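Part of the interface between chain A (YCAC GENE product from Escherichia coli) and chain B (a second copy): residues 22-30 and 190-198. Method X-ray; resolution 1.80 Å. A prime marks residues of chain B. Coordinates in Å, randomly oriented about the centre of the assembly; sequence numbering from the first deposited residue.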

ATOM      1  N   ALA A  22     -18.568 -13.914  16.947  1.00  8.66           N
ATOM      2  CA  ALA A  22     -17.700 -14.830  16.214  1.00  9.41           C
ATOM      3  C   ALA A  22     -17.894 -14.825  14.705  1.00 10.19           C
ATOM      4  O   ALA A  22     -16.915 -14.767  13.958  1.00 11.15           O
ATOM      5  CB  ALA A  22     -17.830 -16.235  16.766  1.00  9.98           C
ATOM      6  N   GLY A  23     -19.145 -14.888  14.259  1.00  9.98           N
ATOM      7  CA  GLY A  23     -19.427 -14.876  12.838  1.00  9.13           C
ATOM      8  C   GLY A  23     -19.118 -13.514  12.243  1.00 11.25           C
ATOM      9  O   GLY A  23     -18.382 -13.403  11.261  1.00 10.35           O
ATOM     10  N   LEU A  24     -19.622 -12.461  12.886  1.00 10.47           N
ATOM     11  CA  LEU A  24     -19.414 -11.093  12.403  1.00 10.82           C
ATOM     12  C   LEU A  24     -17.943 -10.672  12.297  1.00 10.54           C
ATOM     13  O   LEU A  24     -17.582  -9.849  11.445  1.00 10.41           O
ATOM     14  CB  LEU A  24     -20.217 -10.091  13.249  1.00 10.07           C
ATOM     15  CG  LEU A  24     -21.745 -10.222  13.152  1.00 10.99           C
ATOM     16  CD1 LEU A  24     -22.428  -9.236  14.124  1.00 12.20           C
ATOM     17  CD2 LEU A  24     -22.202  -9.955  11.718  1.00 11.33           C
ATOM     18  N   LEU A  25     -17.089 -11.218  13.151  1.00 10.07           N
ATOM     19  CA  LEU A  25     -15.672 -10.870  13.083  1.00 10.60           C
ATOM     20  C   LEU A  25     -15.039 -11.310  11.761  1.00 10.55           C
ATOM     21  O   LEU A  25     -14.026 -10.751  11.356  1.00  9.83           O
ATOM     22  CB  LEU A  25     -14.882 -11.443  14.267  1.00 11.82           C
ATOM     23  CG  LEU A  25     -15.155 -10.808  15.637  1.00 16.37           C
ATOM     24  CD1 LEU A  25     -14.209 -11.362  16.684  1.00 18.47           C
ATOM     25  CD2 LEU A  25     -14.988  -9.329  15.560  1.00 17.74           C
ATOM     26  N   SER A  26     -15.631 -12.293  11.078  1.00 10.25           N
ATOM     27  CA  SER A  26     -15.068 -12.730   9.787  1.00 10.98           C
ATOM     28  C   SER A  26     -15.280 -11.656   8.704  1.00 10.48           C
ATOM     29  O   SER A  26     -14.587 -11.644   7.690  1.00 10.94           O
ATOM     30  CB  SER A  26     -15.640 -14.087   9.328  1.00 10.61           C
ATOM     31  OG  SER A  26     -16.989 -13.999   8.927  1.00 13.02           O
ATOM     32  N   LEU A  27     -16.251 -10.771   8.925  1.00  9.89           N
ATOM     33  CA  LEU A  27     -16.536  -9.681   7.993  1.00  9.71           C
ATOM     34  C   LEU A  27     -15.526  -8.525   8.138  1.00  8.99           C
ATOM     35  O   LEU A  27     -15.388  -7.684   7.243  1.00  8.00           O
ATOM     36  CB  LEU A  27     -17.955  -9.138   8.215  1.00 11.39           C
ATOM     37  CG  LEU A  27     -19.115 -10.115   8.020  1.00 15.28           C
ATOM     38  CD1 LEU A  27     -20.430  -9.376   8.226  1.00 17.36           C
ATOM     39  CD2 LEU A  27     -19.081 -10.725   6.642  1.00 17.98           C
ATOM     40  N   VAL A  28     -14.846  -8.479   9.278  1.00  7.21           N
ATOM     41  CA  VAL A  28     -13.871  -7.436   9.544  1.00  6.92           C
ATOM     42  C   VAL A  28     -12.598  -7.666   8.731  1.00  7.00           C
ATOM     43  O   VAL A  28     -11.864  -8.627   8.957  1.00  7.49           O
ATOM     44  CB  VAL A  28     -13.530  -7.355  11.057  1.00  6.11           C
ATOM     45  CG1 VAL A  28     -12.456  -6.292  11.316  1.00  6.36           C
ATOM     46  CG2 VAL A  28     -14.793  -7.060  11.863  1.00  6.23           C
ATOM     47  N   ARG A  29     -12.363  -6.791   7.758  1.00  7.83           N
ATOM     48  CA  ARG A  29     -11.172  -6.902   6.919  1.00  7.35           C
ATOM     49  C   ARG A  29     -10.426  -5.584   6.818  1.00  9.01           C
ATOM     50  O   ARG A  29      -9.390  -5.518   6.132  1.00  9.69           O
ATOM     51  CB  ARG A  29     -11.534  -7.405   5.515  1.00  6.77           C
ATOM     52  CG  ARG A  29     -12.049  -8.843   5.476  1.00  6.10           C
ATOM     53  CD  ARG A  29     -12.426  -9.275   4.059  1.00  7.37           C
ATOM     54  NE  ARG A  29     -12.830 -10.680   4.022  1.00  8.22           N
ATOM     55  CZ  ARG A  29     -11.988 -11.712   3.923  1.00 10.80           C
ATOM     56  NH1 ARG A  29     -10.665 -11.510   3.841  1.00  8.83           N
ATOM     57  NH2 ARG A  29     -12.468 -12.958   3.942  1.00 10.28           N
ATOM     58  N   ASP A  30     -10.920  -4.533   7.487  1.00  6.73           N
ATOM     59  CA  ASP A  30     -10.220  -3.249   7.410  1.00  6.55           C
ATOM     60  C   ASP A  30      -9.073  -3.193   8.432  1.00  7.15           C
ATOM     61  O   ASP A  30      -8.168  -2.367   8.327  1.00  7.57           O
ATOM     62  CB  ASP A  30     -11.178  -2.046   7.534  1.00  5.99           C
ATOM     63  CG  ASP A  30     -11.674  -1.835   8.943  1.00  6.92           C
ATOM     64  OD1 ASP A  30     -12.024  -2.839   9.583  1.00  6.97           O
ATOM     65  OD2 ASP A  30     -11.692  -0.668   9.425  1.00  5.87           O
TER
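Chain B, residues 190-198: HIPDYRNLM

The first turns of a helix in chain B pack against a compact, helically wound segment of chain A in a mixed contact, in which a bidentate salt bridge at one end is followed by leucine packing along the rest, with 363 Å² buried in all. Residues 192′-198′ are helical, and Ile191′ occupies the N-cap position; its O accepts the N of Arg195′ at 3.0 Å. In chain A, residues 22-27 have helical phi/psi angles without the regular bonding pattern, and from Val28 the chain turns into loop.

The two stretches run in opposite directions: Leu27 lies nearest Asp193′, with a CA-CA separation of 6.0 Å, and Gly23 nearest Leu197′, with a CA-CA separation of 6.5 Å. One turn of chain B thus spans the distance from Leu27 back to Gly23.

Asp193′ anchors the N-terminal end of the helix. Its carboxylate meets the guanidinium of Arg29 in nearly linear hydrogen bonds, NE of Arg29 to OD2 of Asp193′ at 2.7 Å and NH2 of Arg29 to OD1 of Asp193′ at 2.8 Å, so that both carboxylate oxygens are engaged. Water 2 links the same OD2 (2.7 Å) to the O of Leu27 (2.9 Å), donating to both.

Leu27, in the mt rotamer, brings CD2 to 3.2 Å from CB of Asp193′ and 3.8 Å from CG2 of Ile191′, while its CD1 lies 4.3 Å from CD1 of Tyr194′.

One turn further on, Leu197′ points toward chain A and places CD1 3.3 Å from the O of Gly23. Having no side chain, Gly23 leaves room here: an ideal CB would lie only 3.4 Å from that methyl. Ser26 OG donates to the O of Gly23 at 2.8 Å, and water 1 donates to this OG (2.9 Å) and to the O of Asp193′ (2.8 Å), bridging the two chains.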

ATOM      1  N   HIS B 190     -24.387 -10.502  -1.897  1.00  8.96           N
ATOM      2  CA  HIS B 190     -23.387  -9.455  -2.037  1.00  8.05           C
ATOM      3  C   HIS B 190     -22.239  -9.383  -1.032  1.00  8.19           C
ATOM      4  O   HIS B 190     -21.413  -8.474  -1.098  1.00  8.75           O
ATOM      5  CB  HIS B 190     -24.094  -8.102  -2.150  1.00  8.99           C
ATOM      6  CG  HIS B 190     -24.985  -8.012  -3.344  1.00  9.85           C
ATOM      7  ND1 HIS B 190     -24.502  -7.953  -4.634  1.00  9.35           N
ATOM      8  CD2 HIS B 190     -26.336  -8.014  -3.452  1.00  9.61           C
ATOM      9  CE1 HIS B 190     -25.515  -7.906  -5.485  1.00  9.89           C
ATOM     10  NE2 HIS B 190     -26.634  -7.944  -4.787  1.00  8.77           N
ATOM     11  N   ILE B 191     -22.171 -10.352  -0.132  1.00  6.57           N
ATOM     12  CA  ILE B 191     -21.093 -10.386   0.850  1.00  7.14           C
ATOM     13  C   ILE B 191     -20.640 -11.846   0.969  1.00  7.15           C
ATOM     14  O   ILE B 191     -21.219 -12.622   1.741  1.00  8.19           O
ATOM     15  CB  ILE B 191     -21.574  -9.881   2.238  1.00  6.13           C
ATOM     16  CG1 ILE B 191     -22.279  -8.528   2.100  1.00  6.91           C
ATOM     17  CG2 ILE B 191     -20.388  -9.777   3.205  1.00  6.73           C
ATOM     18  CD1 ILE B 191     -23.023  -8.113   3.356  1.00  8.74           C
ATOM     19  N   PRO B 192     -19.620 -12.254   0.186  1.00  7.87           N
ATOM     20  CA  PRO B 192     -19.122 -13.634   0.235  1.00  8.06           C
ATOM     21  C   PRO B 192     -18.910 -14.157   1.656  1.00  8.25           C
ATOM     22  O   PRO B 192     -19.271 -15.297   1.959  1.00  8.50           O
ATOM     23  CB  PRO B 192     -17.806 -13.541  -0.535  1.00  7.57           C
ATOM     24  CG  PRO B 192     -18.146 -12.542  -1.617  1.00  6.36           C
ATOM     25  CD  PRO B 192     -18.896 -11.469  -0.832  1.00  7.87           C
ATOM     26  N   ASP B 193     -18.354 -13.323   2.534  1.00  7.36           N
ATOM     27  CA  ASP B 193     -18.103 -13.731   3.915  1.00  8.42           C
ATOM     28  C   ASP B 193     -19.397 -14.095   4.645  1.00  8.81           C
ATOM     29  O   ASP B 193     -19.441 -15.079   5.390  1.00  9.62           O
ATOM     30  CB  ASP B 193     -17.343 -12.638   4.687  1.00  7.95           C
ATOM     31  CG  ASP B 193     -15.910 -12.421   4.162  1.00 10.04           C
ATOM     32  OD1 ASP B 193     -15.216 -13.413   3.824  1.00 10.00           O
ATOM     33  OD2 ASP B 193     -15.473 -11.254   4.107  1.00  8.95           O
ATOM     34  N   TYR B 194     -20.448 -13.315   4.409  1.00  9.46           N
ATOM     35  CA  TYR B 194     -21.725 -13.569   5.055  1.00 10.89           C
ATOM     36  C   TYR B 194     -22.360 -14.833   4.487  1.00  9.85           C
ATOM     37  O   TYR B 194     -22.917 -15.650   5.231  1.00  9.63           O
ATOM     38  CB  TYR B 194     -22.686 -12.390   4.892  1.00 12.67           C
ATOM     39  CG  TYR B 194     -23.783 -12.449   5.930  1.00 18.36           C
ATOM     40  CD1 TYR B 194     -23.496 -12.183   7.270  1.00 21.22           C
ATOM     41  CD2 TYR B 194     -25.090 -12.829   5.595  1.00 21.71           C
ATOM     42  CE1 TYR B 194     -24.462 -12.292   8.254  1.00 24.16           C
ATOM     43  CE2 TYR B 194     -26.081 -12.942   6.592  1.00 24.59           C
ATOM     44  CZ  TYR B 194     -25.745 -12.667   7.916  1.00 25.60           C
ATOM     45  OH  TYR B 194     -26.674 -12.731   8.928  1.00 30.85           O
ATOM     46  N   ARG B 195     -22.274 -14.988   3.171  1.00  9.57           N
ATOM     47  CA  ARG B 195     -22.813 -16.183   2.526  1.00 11.65           C
ATOM     48  C   ARG B 195     -22.154 -17.432   3.122  1.00 10.71           C
ATOM     49  O   ARG B 195     -22.824 -18.431   3.374  1.00  9.93           O
ATOM     50  CB  ARG B 195     -22.607 -16.140   1.008  1.00 13.73           C
ATOM     51  CG  ARG B 195     -22.979 -17.458   0.330  1.00 18.93           C
ATOM     52  CD  ARG B 195     -22.975 -17.373  -1.193  1.00 27.00           C
ATOM     53  NE  ARG B 195     -24.173 -16.708  -1.701  1.00 33.35           N
ATOM     54  CZ  ARG B 195     -24.464 -16.573  -2.990  1.00 34.54           C
ATOM     55  NH1 ARG B 195     -23.640 -17.057  -3.912  1.00 37.43           N
ATOM     56  NH2 ARG B 195     -25.571 -15.943  -3.355  1.00 35.25           N
ATOM     57  N   ASN B 196     -20.843 -17.362   3.378  1.00 10.94           N
ATOM     58  CA  ASN B 196     -20.109 -18.500   3.955  1.00  9.57           C
ATOM     59  C   ASN B 196     -20.615 -18.840   5.364  1.00 10.77           C
ATOM     60  O   ASN B 196     -20.771 -20.022   5.721  1.00  9.33           O
ATOM     61  CB  ASN B 196     -18.605 -18.224   3.954  1.00  9.12           C
ATOM     62  CG  ASN B 196     -18.024 -18.226   2.551  1.00 10.94           C
ATOM     63  OD1 ASN B 196     -18.601 -18.815   1.635  1.00 10.70           O
ATOM     64  ND2 ASN B 196     -16.897 -17.548   2.365  1.00 10.25           N
ATOM     65  N   LEU B 197     -20.887 -17.802   6.152  1.00  9.09           N
ATOM     66  CA  LEU B 197     -21.421 -17.986   7.498  1.00 11.20           C
ATOM     67  C   LEU B 197     -22.779 -18.674   7.410  1.00 10.82           C
ATOM     68  O   LEU B 197     -23.114 -19.520   8.254  1.00 11.18           O
ATOM     69  CB  LEU B 197     -21.593 -16.636   8.206  1.00 11.02           C
ATOM     70  CG  LEU B 197     -20.314 -15.887   8.589  1.00 12.64           C
ATOM     71  CD1 LEU B 197     -20.667 -14.617   9.254  1.00 12.31           C
ATOM     72  CD2 LEU B 197     -19.478 -16.690   9.531  1.00 11.15           C
ATOM     73  N   MET B 198     -23.572 -18.274   6.417  1.00 11.47           N
ATOM     74  CA  MET B 198     -24.888 -18.875   6.204  1.00 13.95           C
ATOM     75  C   MET B 198     -24.769 -20.334   5.812  1.00 13.93           C
ATOM     76  O   MET B 198     -25.487 -21.183   6.339  1.00 13.49           O
ATOM     77  CB  MET B 198     -25.674 -18.143   5.129  1.00 17.54           C
ATOM     78  CG  MET B 198     -26.251 -16.856   5.614  1.00 26.62           C
ATOM     79  SD  MET B 198     -27.184 -15.938   4.386  1.00 36.86           S
ATOM     80  CE  MET B 198     -28.496 -16.897   4.389  1.00 32.15           C
TER
HETATM   81  O   HOH W   1     -17.188 -15.987   6.768  1.00  9.24           O
HETATM   82  O   HOH W   2     -15.891  -8.593   4.560  1.00  6.55           O